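Local atomic coordinates of galactose mutarotase related enzyme (Lactobacillus acidophilus, PDB entry 3DCD), a protein that probably binds carbohydrate and may act as an isomerase of the aldose 1-epimerase type, although its exact function is unknown. Residues 53-57 / 258-264; 169-174 / 203-209; 197-201 / 239-243. All coordinates share one frame. Residue numbers count along the deposited sequence, not the author numbering.

Contact 1. Residues 53-57 / 258-264; sequences VGRLK and IADRDDA
Two irregular loops of the galactose mutarotase-like β-sandwich, those after strands 48-49 and 249-256, run side by side in the same direction. V53 is level with I258 (CA-CA 4.9 Å), and water 1 accepts from V53 N (2.9 Å) and lies 3.0 Å from I258 O. At G54 the backbone takes a positive phi (76/-169) and comes closest to A259, CA to CA 4.2 Å; a β-carbon here would clash with A259 CB. R55 is extended (-100/146), its O accepting a hydrogen bond from D260 N (3.0 Å); its CA-CB bond points away, and NE of the all-t side chain is salt-bridged to D59. L56, also extended, passes D260, its CA 3.5 Å from OD2. The CA-CB bond of D260 points toward 53-57, and OD2 accepts a hydrogen bond from K57 N (2.9 Å); OD1 is salt-bridged to K271, later in the same loop. R261 to A264 form a type I turn, closed by A264 N to R261 O (3.0 Å). The K57 side chain (chi1 -80°, chi2 141°, chi3 and chi4 p) curls along this turn, CD 3.3 Å from R261 O and CE 3.4 Å from A264 O. K57 NZ donates to D262 O at 2.9 Å.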
loop_
_atom_site.group_PDB
_atom_site.type_symbol
_atom_site.label_atom_id
_atom_site.label_comp_id
_atom_site.label_asym_id
_atom_site.label_seq_id
_atom_site.Cartn_x
_atom_site.Cartn_y
_atom_site.Cartn_z
ATOM N N VAL A 53 9.256 0.438 3.980
ATOM C CA VAL A 53 8.514 0.962 2.852
ATOM C C VAL A 53 9.546 1.655 1.973
ATOM O O VAL A 53 10.369 2.418 2.475
ATOM C CB VAL A 53 7.466 2.007 3.306
ATOM C CG1 VAL A 53 6.896 2.730 2.094
ATOM C CG2 VAL A 53 6.366 1.352 4.113
ATOM N N GLY A 54 9.512 1.379 0.670
ATOM C CA GLY A 54 10.455 1.992 -0.270
ATOM C C GLY A 54 11.854 1.400 -0.210
ATOM O O GLY A 54 12.086 0.374 0.418
ATOM N N ARG A 55 12.794 2.067 -0.877
ATOM C CA ARG A 55 14.149 1.554 -1.005
ATOM C C ARG A 55 15.127 2.203 -0.034
ATOM O O ARG A 55 15.026 3.393 0.284
ATOM C CB ARG A 55 14.638 1.756 -2.445
ATOM C CG ARG A 55 15.838 0.911 -2.825
ATOM C CD ARG A 55 16.053 0.946 -4.326
ATOM N NE ARG A 55 17.082 0.006 -4.738
ATOM C CZ ARG A 55 17.480 -0.144 -5.997
ATOM N NH1 ARG A 55 16.923 0.586 -6.965
ATOM N NH2 ARG A 55 18.423 -1.032 -6.288
ATOM N N LEU A 56 16.087 1.395 0.409
ATOM C CA LEU A 56 17.257 1.855 1.122
ATOM C C LEU A 56 18.333 2.193 0.106
ATOM O O LEU A 56 18.452 1.513 -0.932
ATOM C CB LEU A 56 17.768 0.736 2.040
ATOM C CG LEU A 56 16.771 0.145 3.044
ATOM C CD1 LEU A 56 17.361 -1.138 3.687
ATOM C CD2 LEU A 56 16.347 1.189 4.117
ATOM N N LYS A 57 19.124 3.229 0.391
ATOM C CA LYS A 57 20.313 3.510 -0.419
ATOM C C LYS A 57 21.209 2.278 -0.441
ATOM O O LYS A 57 21.571 1.745 0.626
ATOM C CB LYS A 57 21.092 4.716 0.130
ATOM C CG LYS A 57 20.508 6.091 -0.248
ATOM C CD LYS A 57 20.602 7.108 0.906
ATOM C CE LYS A 57 21.991 7.603 1.205
ATOM N NZ LYS A 57 22.594 8.285 0.026
ATOM N N ILE A 258 8.806 5.103 5.101
ATOM C CA ILE A 258 9.141 5.769 3.849
ATOM C C ILE A 258 10.548 5.416 3.379
ATOM O O ILE A 258 11.387 4.956 4.167
ATOM C CB ILE A 258 8.922 7.311 3.983
ATOM C CG1 ILE A 258 8.870 8.017 2.616
ATOM C CG2 ILE A 258 9.902 7.953 4.957
ATOM C CD1 ILE A 258 8.258 9.446 2.711
ATOM N N ALA A 259 10.802 5.605 2.087
ATOM C CA ALA A 259 12.123 5.360 1.519
ATOM C C ALA A 259 13.210 6.176 2.242
ATOM O O ALA A 259 12.913 7.201 2.864
ATOM C CB ALA A 259 12.106 5.734 0.063
ATOM N N ASP A 260 14.464 5.743 2.124
ATOM C CA ASP A 260 15.609 6.546 2.573
ATOM C C ASP A 260 15.569 7.955 1.961
ATOM O O ASP A 260 15.209 8.131 0.797
ATOM C CB ASP A 260 16.942 5.889 2.164
ATOM C CG ASP A 260 17.548 4.995 3.255
ATOM O OD1 ASP A 260 16.968 4.844 4.358
ATOM O OD2 ASP A 260 18.638 4.439 3.000
ATOM N N ARG A 261 15.928 8.948 2.766
ATOM C CA ARG A 261 16.251 10.272 2.264
ATOM C C ARG A 261 17.553 10.244 1.509
ATOM O O ARG A 261 18.424 9.396 1.784
ATOM C CB ARG A 261 16.384 11.240 3.433
ATOM C CG ARG A 261 15.028 11.561 4.023
ATOM C CD ARG A 261 15.142 12.169 5.385
ATOM N NE ARG A 261 15.843 13.445 5.377
ATOM C CZ ARG A 261 15.573 14.430 6.235
ATOM N NH1 ARG A 261 14.611 14.281 7.147
ATOM N NH2 ARG A 261 16.255 15.562 6.169
ATOM N N ASP A 262 17.712 11.191 0.585
ATOM C CA ASP A 262 18.945 11.282 -0.180
ATOM C C ASP A 262 20.174 11.366 0.733
ATOM O O ASP A 262 21.233 10.834 0.396
ATOM C CB ASP A 262 18.920 12.424 -1.218
ATOM C CG ASP A 262 18.509 13.794 -0.639
ATOM O OD1 ASP A 262 18.221 13.940 0.583
ATOM O OD2 ASP A 262 18.478 14.756 -1.449
ATOM N N ASP A 263 20.012 11.983 1.904
ATOM C CA ASP A 263 21.116 12.136 2.864
ATOM C C ASP A 263 21.112 11.159 4.064
ATOM O O ASP A 263 21.750 11.426 5.079
ATOM C CB ASP A 263 21.153 13.590 3.371
ATOM C CG ASP A 263 19.854 14.019 4.016
ATOM O OD1 ASP A 263 18.987 13.168 4.324
ATOM O OD2 ASP A 263 19.676 15.233 4.226
ATOM N N ALA A 264 20.385 10.047 3.977
ATOM C CA ALA A 264 20.353 9.098 5.095
ATOM C C ALA A 264 21.761 8.579 5.407
ATOM O O ALA A 264 22.541 8.322 4.479
ATOM C CB ALA A 264 19.419 7.935 4.772
HETATM O O HOH W 1 10.659 2.411 5.508
#

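Contact 2. Residues 169-174 / 203-209; sequences RVRIPL and DALIYEL
Strands 169-171 and 205-208 run antiparallel; the axes of these short segments approach to 4.8 Å, at 140° between their N-to-C directions. R171 and Y207 form a single bridge, a non-hydrogen-bonded pair (CA-CA 4.6 Å), flanked by the hydrogen bonds E208 N to V170 O (2.9 Å) and I172 N to I206 O (2.8 Å). Waters continue the ladder. Water 2 links V170 N and E208 O, each at 2.9 Å. Water 3 accepts from R171 NE and I206 N (both 2.8 Å), 2.7 Å from I172 O. Water 4 accepts from L174 N (3.0 Å), 2.8 Å from A204 O.

I206 CG2 meets I172 CB (4.2 Å). I206 CD1 meets L174 CG (3.6 Å), and L174 CD1 meets A204 CB (3.8 Å). The extended R171 (chi1-chi3 t) sets a guanidinium face against L205 (CZ-CD2 3.6 Å). E208 is salt-bridged to R184.

The outer strand 205-208 of a main sheet of the mutarotase β-sandwich is bridged to the central strand of a small three-stranded sheet.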
loop_
_atom_site.group_PDB
_atom_site.type_symbol
_atom_site.label_atom_id
_atom_site.label_comp_id
_atom_site.label_asym_id
_atom_site.label_seq_id
_atom_site.Cartn_x
_atom_site.Cartn_y
_atom_site.Cartn_z
ATOM N N ARG A 169 -1.038 19.991 0.295
ATOM C CA ARG A 169 -0.187 19.138 1.099
ATOM C C ARG A 169 1.232 19.124 0.549
ATOM O O ARG A 169 1.452 19.353 -0.647
ATOM C CB ARG A 169 -0.730 17.695 1.112
ATOM C CG ARG A 169 -2.007 17.478 1.930
ATOM C CD ARG A 169 -2.591 16.093 1.594
ATOM N NE ARG A 169 -3.806 15.753 2.350
ATOM C CZ ARG A 169 -5.051 16.045 1.978
ATOM N NH1 ARG A 169 -5.296 16.744 0.870
ATOM N NH2 ARG A 169 -6.070 15.643 2.733
ATOM N N VAL A 170 2.197 18.814 1.409
ATOM C CA VAL A 170 3.596 18.797 0.982
ATOM C C VAL A 170 3.847 17.525 0.182
ATOM O O VAL A 170 3.515 16.428 0.647
ATOM C CB VAL A 170 4.556 18.849 2.185
ATOM C CG1 VAL A 170 6.011 18.778 1.722
ATOM C CG2 VAL A 170 4.322 20.131 2.998
ATOM N N ARG A 171 4.383 17.676 -1.029
ATOM C CA ARG A 171 4.843 16.522 -1.815
ATOM C C ARG A 171 6.328 16.320 -1.571
ATOM O O ARG A 171 7.097 17.294 -1.566
ATOM C CB ARG A 171 4.640 16.757 -3.319
ATOM C CG ARG A 171 5.067 15.560 -4.192
ATOM C CD ARG A 171 5.186 15.955 -5.652
ATOM N NE ARG A 171 6.014 14.999 -6.401
ATOM C CZ ARG A 171 6.153 15.031 -7.720
ATOM N NH1 ARG A 171 5.530 15.970 -8.426
ATOM N NH2 ARG A 171 6.901 14.132 -8.334
ATOM N N ILE A 172 6.738 15.065 -1.401
ATOM C CA ILE A 172 8.152 14.728 -1.307
ATOM C C ILE A 172 8.581 14.072 -2.607
ATOM O O ILE A 172 8.207 12.917 -2.855
ATOM C CB ILE A 172 8.452 13.761 -0.143
ATOM C CG1 ILE A 172 7.787 14.250 1.163
ATOM C CG2 ILE A 172 10.003 13.564 0.016
ATOM C CD1 ILE A 172 7.848 13.241 2.323
ATOM N N PRO A 173 9.369 14.780 -3.436
ATOM C CA PRO A 173 9.694 14.158 -4.714
ATOM C C PRO A 173 10.730 13.050 -4.558
ATOM O O PRO A 173 11.552 13.088 -3.629
ATOM C CB PRO A 173 10.265 15.317 -5.561
ATOM C CG PRO A 173 10.284 16.508 -4.705
ATOM C CD PRO A 173 9.998 16.101 -3.285
ATOM N N LEU A 174 10.682 12.070 -5.459
ATOM C CA LEU A 174 11.688 11.006 -5.480
ATOM C C LEU A 174 12.736 11.296 -6.537
ATOM O O LEU A 174 12.403 11.753 -7.625
ATOM C CB LEU A 174 11.043 9.647 -5.776
ATOM C CG LEU A 174 10.312 8.903 -4.664
ATOM C CD1 LEU A 174 9.371 7.870 -5.257
ATOM C CD2 LEU A 174 11.293 8.240 -3.713
ATOM N N ASP A 203 8.536 8.978 -11.050
ATOM C CA ASP A 203 8.201 7.995 -10.005
ATOM C C ASP A 203 6.995 8.465 -9.147
ATOM O O ASP A 203 6.272 9.381 -9.536
ATOM C CB ASP A 203 9.453 7.690 -9.167
ATOM C CG ASP A 203 9.468 6.295 -8.605
ATOM O OD1 ASP A 203 8.393 5.694 -8.353
ATOM O OD2 ASP A 203 10.589 5.798 -8.389
ATOM N N ALA A 204 6.776 7.808 -8.012
ATOM C CA ALA A 204 5.593 7.981 -7.161
ATOM C C ALA A 204 5.402 9.416 -6.695
ATOM O O ALA A 204 6.380 10.119 -6.432
ATOM C CB ALA A 204 5.685 7.056 -5.937
ATOM N N LEU A 205 4.146 9.845 -6.616
ATOM C CA LEU A 205 3.795 11.120 -6.000
ATOM C C LEU A 205 3.610 10.822 -4.508
ATOM O O LEU A 205 2.779 9.997 -4.147
ATOM C CB LEU A 205 2.503 11.664 -6.626
ATOM C CG LEU A 205 2.490 11.755 -8.156
ATOM C CD1 LEU A 205 1.094 12.171 -8.688
ATOM C CD2 LEU A 205 3.568 12.723 -8.634
ATOM N N ILE A 206 4.395 11.476 -3.648
ATOM C CA ILE A 206 4.365 11.177 -2.222
ATOM C C ILE A 206 3.873 12.384 -1.471
ATOM O O ILE A 206 4.494 13.446 -1.569
ATOM C CB ILE A 206 5.778 10.768 -1.670
ATOM C CG1 ILE A 206 6.314 9.540 -2.420
ATOM C CG2 ILE A 206 5.711 10.517 -0.149
ATOM C CD1 ILE A 206 7.778 9.178 -2.097
ATOM N N TYR A 207 2.771 12.214 -0.729
ATOM C CA TYR A 207 2.166 13.320 0.015
ATOM C C TYR A 207 2.231 13.098 1.517
ATOM O O TYR A 207 1.959 12.005 2.013
ATOM C CB TYR A 207 0.722 13.584 -0.448
ATOM C CG TYR A 207 0.628 13.879 -1.935
ATOM C CD1 TYR A 207 1.041 15.105 -2.451
ATOM C CD2 TYR A 207 0.161 12.903 -2.829
ATOM C CE1 TYR A 207 0.969 15.363 -3.817
ATOM C CE2 TYR A 207 0.091 13.149 -4.193
ATOM C CZ TYR A 207 0.474 14.385 -4.674
ATOM O OH TYR A 207 0.401 14.624 -6.025
ATOM N N GLU A 208 2.649 14.147 2.224
ATOM C CA GLU A 208 2.662 14.165 3.669
ATOM C C GLU A 208 1.225 14.351 4.129
ATOM O O GLU A 208 0.567 15.308 3.720
ATOM C CB GLU A 208 3.547 15.318 4.162
ATOM C CG GLU A 208 5.054 15.059 3.911
ATOM C CD GLU A 208 5.961 16.147 4.468
ATOM O OE1 GLU A 208 5.445 17.182 4.969
ATOM O OE2 GLU A 208 7.195 15.962 4.395
ATOM N N LEU A 209 0.753 13.424 4.963
ATOM C CA LEU A 209 -0.604 13.458 5.500
ATOM C C LEU A 209 -0.609 13.892 6.962
ATOM O O LEU A 209 0.376 13.690 7.679
ATOM C CB LEU A 209 -1.256 12.082 5.378
ATOM C CG LEU A 209 -1.413 11.557 3.948
ATOM C CD1 LEU A 209 -2.055 10.185 3.933
ATOM C CD2 LEU A 209 -2.258 12.523 3.131
HETATM O O HOH W 2 1.233 18.067 4.095
HETATM O O HOH W 3 6.611 12.636 -5.002
HETATM O O HOH W 4 8.577 11.539 -7.496
#

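Contact 3. Residues 197-201 / 239-243; sequences DDLFK and IWSQY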
loop_
_atom_site.group_PDB
_atom_site.type_symbol
_atom_site.label_atom_id
_atom_site.label_comp_id
_atom_site.label_asym_id
_atom_site.label_seq_id
_atom_site.Cartn_x
_atom_site.Cartn_y
_atom_site.Cartn_z
ATOM N N ASP A 197 -0.283 9.032 -18.514
ATOM C CA ASP A 197 0.944 8.260 -18.656
ATOM C C ASP A 197 2.165 9.022 -18.092
ATOM O O ASP A 197 3.016 8.428 -17.414
ATOM C CB ASP A 197 1.169 7.911 -20.133
ATOM C CG ASP A 197 0.257 6.769 -20.629
ATOM O OD1 ASP A 197 -0.279 5.990 -19.799
ATOM O OD2 ASP A 197 0.087 6.655 -21.860
ATOM N N ASP A 198 2.229 10.326 -18.379
ATOM C CA ASP A 198 3.351 11.194 -18.013
ATOM C C ASP A 198 3.383 11.573 -16.521
ATOM O O ASP A 198 4.447 11.914 -15.978
ATOM C CB ASP A 198 3.292 12.485 -18.838
ATOM C CG ASP A 198 4.472 13.415 -18.560
ATOM O OD1 ASP A 198 5.593 13.102 -19.036
ATOM O OD2 ASP A 198 4.283 14.457 -17.871
ATOM N N LEU A 199 2.232 11.502 -15.858
ATOM C CA LEU A 199 2.138 11.907 -14.452
ATOM C C LEU A 199 3.204 11.267 -13.552
ATOM O O LEU A 199 3.726 11.915 -12.628
ATOM C CB LEU A 199 0.749 11.597 -13.883
ATOM C CG LEU A 199 0.470 12.167 -12.473
ATOM C CD1 LEU A 199 0.513 13.692 -12.408
ATOM C CD2 LEU A 199 -0.863 11.668 -11.960
ATOM N N PHE A 200 3.497 9.998 -13.812
ATOM C CA PHE A 200 4.452 9.259 -13.010
ATOM C C PHE A 200 5.823 9.132 -13.640
ATOM O O PHE A 200 6.570 8.218 -13.301
ATOM C CB PHE A 200 3.860 7.904 -12.603
ATOM C CG PHE A 200 2.522 8.040 -11.947
ATOM C CD1 PHE A 200 2.421 8.608 -10.676
ATOM C CD2 PHE A 200 1.361 7.693 -12.625
ATOM C CE1 PHE A 200 1.183 8.786 -10.079
ATOM C CE2 PHE A 200 0.105 7.857 -12.038
ATOM C CZ PHE A 200 0.005 8.408 -10.771
ATOM N N LYS A 201 6.187 10.092 -14.499
ATOM C CA LYS A 201 7.507 10.045 -15.161
ATOM C C LYS A 201 8.672 10.153 -14.179
ATOM O O LYS A 201 9.749 9.612 -14.431
ATOM C CB LYS A 201 7.646 11.106 -16.260
ATOM C CG LYS A 201 7.532 12.544 -15.783
ATOM C CD LYS A 201 8.054 13.494 -16.877
ATOM C CE LYS A 201 7.441 14.869 -16.752
ATOM N NZ LYS A 201 7.625 15.431 -15.377
ATOM N N ILE A 239 1.160 7.741 -4.521
ATOM C CA ILE A 239 0.354 7.466 -5.715
ATOM C C ILE A 239 1.339 7.112 -6.827
ATOM O O ILE A 239 2.276 7.879 -7.084
ATOM C CB ILE A 239 -0.506 8.701 -6.189
ATOM C CG1 ILE A 239 -1.147 9.486 -5.019
ATOM C CG2 ILE A 239 -1.558 8.261 -7.244
ATOM C CD1 ILE A 239 -2.144 8.710 -4.158
ATOM N N TRP A 240 1.123 5.981 -7.507
ATOM C CA TRP A 240 2.104 5.502 -8.470
ATOM C C TRP A 240 1.457 4.654 -9.565
ATOM O O TRP A 240 0.506 3.918 -9.315
ATOM C CB TRP A 240 3.182 4.668 -7.736
ATOM C CG TRP A 240 4.180 3.920 -8.627
ATOM C CD1 TRP A 240 5.335 4.416 -9.185
ATOM C CD2 TRP A 240 4.087 2.556 -9.047
ATOM N NE1 TRP A 240 5.973 3.427 -9.921
ATOM C CE2 TRP A 240 5.228 2.278 -9.849
ATOM C CE3 TRP A 240 3.156 1.533 -8.815
ATOM C CZ2 TRP A 240 5.444 1.031 -10.434
ATOM C CZ3 TRP A 240 3.380 0.280 -9.398
ATOM C CH2 TRP A 240 4.518 0.045 -10.192
ATOM N N SER A 241 1.994 4.755 -10.770
ATOM C CA SER A 241 1.754 3.728 -11.787
ATOM C C SER A 241 3.061 3.540 -12.572
ATOM O O SER A 241 3.977 4.368 -12.450
ATOM C CB SER A 241 0.586 4.129 -12.684
ATOM O OG SER A 241 0.177 3.038 -13.509
ATOM N N GLN A 242 3.153 2.466 -13.359
ATOM C CA GLN A 242 4.425 2.105 -14.017
ATOM C C GLN A 242 4.800 3.133 -15.073
ATOM O O GLN A 242 3.929 3.770 -15.679
ATOM C CB GLN A 242 4.349 0.690 -14.629
ATOM C CG GLN A 242 5.700 0.088 -15.076
ATOM C CD GLN A 242 6.719 0.068 -13.954
ATOM O OE1 GLN A 242 7.371 1.064 -13.684
ATOM N NE2 GLN A 242 6.831 -1.060 -13.280
ATOM N N TYR A 243 6.110 3.314 -15.252
ATOM C CA TYR A 243 6.685 4.213 -16.245
ATOM C C TYR A 243 8.125 3.718 -16.501
ATOM O O TYR A 243 8.803 3.318 -15.556
ATOM C CB TYR A 243 6.728 5.657 -15.707
ATOM C CG TYR A 243 7.148 6.664 -16.744
ATOM C CD1 TYR A 243 8.505 6.936 -16.981
ATOM C CD2 TYR A 243 6.188 7.345 -17.509
ATOM C CE1 TYR A 243 8.897 7.844 -17.943
ATOM C CE2 TYR A 243 6.575 8.276 -18.478
ATOM C CZ TYR A 243 7.930 8.512 -18.690
ATOM O OH TYR A 243 8.321 9.425 -19.647
HETATM O O HOH W 5 2.832 6.326 -15.683
HETATM O O HOH W 6 5.677 11.007 -20.601
HETATM O O HOH W 7 6.539 5.646 -12.123
#
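This is a water-laced packing contact in which the loop leading into strand 205-208 lies against the end of strand 236-240 and the residues that follow it; no direct hydrogen bond crosses between the segments. F200 is its apolar centre. Its CA-CB bond points toward 239-243 and the ring, with chi1 m, lays one face over the backbone, CG 3.5 Å from S241 N and CE1 3.8 Å from W240 CA, while CZ meets I239 CG2 (3.9 Å) and CD2 meets S241 CB (3.6 Å). The ring also touches L205.

Residues 197-199 have helical backbone angles, and K201 N bonds back to D198 O (2.9 Å), so the loop presents a compact turn to Y243. The tyrosine folds back over it in a CH-π contact: K201 CA stands 3.5 Å from the ring centroid, almost exactly on the ring normal. D197 O approaches the edge of the same ring, 3.4 Å from Y243 CD2.

In the mutarotase β-sandwich, strand 236-240 lies between 205-208 and 249-256. Its continuation is held from the 249-256 side by the hydrogen bond of S241 OG to the backbone of Y249, and W240, whose CA-CB bond points away from the loop, stacks edge-to-face with W42.

Three waters fill the polar gaps. Water 5 donates to D197 O (2.7 Å) and Q242 O (2.8 Å), and water 7 to F200 O (2.8 Å) and S241 O (2.9 Å), which matches carbonyl to carbonyl across the interface. Water 6 donates to D198 OD1 (2.6 Å) and sits 3.2 Å from Y243 OH.

Overall arrangement
From the N terminus, the chain first supplies 53-57, whose partner 258-264 arrives 200 residues later; contact 1 thus closes a long loop, joining the loop after strand 48-49 to the one after 249-256, and both other contacts nest within it. Contacts 2 and 3 close shorter loops of 28 and 37 intervening residues, and they cross. Contact 2 joins a small three-stranded sheet to strand 205-208; contact 3 lays the preceding loop against the neighbouring strand, 236-240. The two meet through L205 N and I239 O, probably hydrogen-bonded at 2.8 Å. I258 CD1 packs on I172 CD1 (3.8 Å), joining contacts 1 and 2, whereas contacts 1 and 3 stay about 10 Å apart at their nearest atoms.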